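Local coordinates for beta-glucuronidase (uncultured Clostridium sp., PDB 6U7J), which hydrolyses beta-glucuronides as a family 2 glycosyl hydrolase of the gut microbiome and probably helps to reactivate estrogens from their glucuronide conjugates, at residues B[491-495]-B[538-544]. Sequence-based numbering, arbitrary orientation.
Sequences LIKWH and AMDECDF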
loop_
_atom_site.group_PDB
_atom_site.type_symbol
_atom_site.label_atom_id
_atom_site.label_comp_id
_atom_site.label_asym_id
_atom_site.label_seq_id
_atom_site.Cartn_x
_atom_site.Cartn_y
_atom_site.Cartn_z
ATOM N N LEU B 491 -2.029 -26.374 25.652
ATOM C CA LEU B 491 -2.595 -27.560 25.022
ATOM C C LEU B 491 -2.623 -28.736 25.986
ATOM O O LEU B 491 -3.622 -29.467 26.065
ATOM C CB LEU B 491 -1.775 -27.932 23.783
ATOM C CG LEU B 491 -1.940 -27.073 22.538
ATOM C CD1 LEU B 491 -0.966 -27.547 21.470
ATOM C CD2 LEU B 491 -3.386 -27.157 22.058
ATOM N N ILE B 492 -1.532 -28.934 26.730
ATOM C CA ILE B 492 -1.437 -30.107 27.589
ATOM C C ILE B 492 -2.392 -29.978 28.772
ATOM O O ILE B 492 -3.005 -30.966 29.196
ATOM C CB ILE B 492 0.022 -30.330 28.027
ATOM C CG1 ILE B 492 0.880 -30.720 26.817
ATOM C CG2 ILE B 492 0.104 -31.430 29.074
ATOM C CD1 ILE B 492 2.365 -30.771 27.117
ATOM N N LYS B 493 -2.563 -28.757 29.299
ATOM C CA LYS B 493 -3.533 -28.544 30.374
ATOM C C LYS B 493 -4.965 -28.846 29.915
ATOM O O LYS B 493 -5.748 -29.442 30.666
ATOM C CB LYS B 493 -3.422 -27.115 30.914
ATOM C CG LYS B 493 -2.070 -26.843 31.572
ATOM C CD LYS B 493 -2.070 -25.623 32.489
ATOM C CE LYS B 493 -2.355 -24.345 31.727
ATOM N NZ LYS B 493 -1.998 -23.122 32.513
ATOM N N TRP B 494 -5.324 -28.461 28.685
ATOM C CA TRP B 494 -6.673 -28.750 28.187
ATOM C C TRP B 494 -6.892 -30.255 28.031
ATOM O O TRP B 494 -7.986 -30.768 28.303
ATOM C CB TRP B 494 -6.920 -28.038 26.847
ATOM C CG TRP B 494 -7.196 -26.553 26.948
ATOM C CD1 TRP B 494 -6.319 -25.541 26.693
ATOM C CD2 TRP B 494 -8.433 -25.928 27.319
ATOM N NE1 TRP B 494 -6.927 -24.324 26.889
ATOM C CE2 TRP B 494 -8.226 -24.534 27.271
ATOM C CE3 TRP B 494 -9.695 -26.412 27.692
ATOM C CZ2 TRP B 494 -9.229 -23.616 27.581
ATOM C CZ3 TRP B 494 -10.692 -25.499 28.001
ATOM C CH2 TRP B 494 -10.453 -24.118 27.943
ATOM N N HIS B 495 -5.869 -30.978 27.584
ATOM C CA HIS B 495 -6.025 -32.419 27.421
ATOM C C HIS B 495 -6.105 -33.119 28.768
ATOM O O HIS B 495 -6.924 -34.030 28.958
ATOM C CB HIS B 495 -4.870 -32.989 26.613
ATOM C CG HIS B 495 -4.977 -34.461 26.384
ATOM N ND1 HIS B 495 -6.068 -35.036 25.766
ATOM C CD2 HIS B 495 -4.131 -35.475 26.683
ATOM C CE1 HIS B 495 -5.888 -36.342 25.693
ATOM N NE2 HIS B 495 -4.723 -36.634 26.242
ATOM N N ALA B 538 4.153 -26.100 18.467
ATOM C CA ALA B 538 3.556 -26.588 19.704
ATOM C C ALA B 538 2.623 -27.765 19.436
ATOM O O ALA B 538 2.717 -28.811 20.085
ATOM C CB ALA B 538 2.809 -25.454 20.403
ATOM N N MET B 539 1.712 -27.607 18.478
ATOM C CA MET B 539 0.740 -28.657 18.201
ATOM C C MET B 539 1.412 -29.915 17.669
ATOM O O MET B 539 0.944 -31.030 17.932
ATOM C CB MET B 539 -0.297 -28.157 17.202
ATOM C CG MET B 539 -1.063 -26.927 17.655
ATOM S SD MET B 539 -2.242 -26.433 16.367
ATOM C CE MET B 539 -1.452 -24.930 15.769
ATOM N N ASP B 540 2.499 -29.758 16.916
ATOM C CA ASP B 540 3.189 -30.920 16.381
ATOM C C ASP B 540 3.797 -31.790 17.476
ATOM O O ASP B 540 4.069 -32.969 17.233
ATOM C CB ASP B 540 4.260 -30.470 15.393
ATOM C CG ASP B 540 3.675 -30.098 14.049
ATOM O OD1 ASP B 540 2.487 -30.429 13.807
ATOM O OD2 ASP B 540 4.397 -29.484 13.234
ATOM N N GLU B 541 3.990 -31.251 18.678
ATOM C CA GLU B 541 4.518 -32.030 19.794
ATOM C C GLU B 541 3.429 -32.623 20.689
ATOM O O GLU B 541 3.752 -33.200 21.730
ATOM C CB GLU B 541 5.468 -31.167 20.627
ATOM C CG GLU B 541 6.717 -30.813 19.861
ATOM C CD GLU B 541 7.748 -30.055 20.678
ATOM O OE1 GLU B 541 7.566 -29.888 21.908
ATOM O OE2 GLU B 541 8.750 -29.626 20.063
ATOM N N CYS B 542 2.158 -32.502 20.308
ATOM C CA CYS B 542 1.033 -33.002 21.092
ATOM C C CYS B 542 0.272 -34.029 20.270
ATOM O O CYS B 542 -0.311 -33.686 19.234
ATOM C CB CYS B 542 0.108 -31.858 21.498
ATOM S SG CYS B 542 0.878 -30.616 22.550
ATOM N N ASP B 543 0.238 -35.276 20.744
ATOM C CA ASP B 543 -0.396 -36.352 19.983
ATOM C C ASP B 543 -1.918 -36.343 20.072
ATOM O O ASP B 543 -2.567 -37.121 19.368
ATOM C CB ASP B 543 0.140 -37.724 20.433
ATOM C CG ASP B 543 -0.212 -38.080 21.888
ATOM O OD1 ASP B 543 -0.732 -37.234 22.642
ATOM O OD2 ASP B 543 0.036 -39.242 22.283
ATOM N N PHE B 544 -2.500 -35.487 20.899
ATOM C CA PHE B 544 -3.945 -35.428 21.076
ATOM C C PHE B 544 -4.598 -34.315 20.260
ATOM O O PHE B 544 -5.815 -34.111 20.364
ATOM C CB PHE B 544 -4.266 -35.245 22.562
ATOM C CG PHE B 544 -3.570 -34.074 23.174
ATOM C CD1 PHE B 544 -4.128 -32.808 23.098
ATOM C CD2 PHE B 544 -2.342 -34.229 23.798
ATOM C CE1 PHE B 544 -3.485 -31.713 23.647
ATOM C CE2 PHE B 544 -1.691 -33.128 24.353
ATOM C CZ PHE B 544 -2.271 -31.869 24.280
#
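Leu491 leads the contact from the middle of helix 480-498, its side chain reaching across to the last residues of helix 525-540 and the loop that follows. CD1 of Leu491 lies 3.9 Å from both CA and CG of Met539 and 3.7 Å from SG of Cys542, while CB of Leu491 packs at 4.0 Å against CZ of Phe544. Val502 and Val504 of strand 502-506 and Ile467 of strand 465-468 also touch this leucine, so it fills the seam between the helices and the sheet beneath. One residue on, Ile492 sits more to the side: CG1 is 4.3 Å from Cys542 SG and 4.2 Å from Phe544 CZ, and its CA also lies near that ring tip, at 3.8 Å.

These segments belong to the TIM barrel domain, where parallel strands alternate with outer helices. Helices 480-498 and 525-540 are neighbours on its outside, and the short connection ending at Phe544 leads from helix 525-540 into barrel strand 545-551, next to strand 502-506.

The helix then turns the Trp494 side chain onto Val465 and Ile467 of strand 465-468. A helical turn after Leu491, His495 comes back to the interface and forms an offset stack with Phe544, the ring centroids 4.2 Å apart and the planes within 3° of each other. The offset is such that each residue's CB lies over the other's ring, 3.5 Å from the phenyl centroid for His495 CB and 3.7 Å from the imidazole centroid for Phe544 CB, a reciprocal pair of CH-pi contacts.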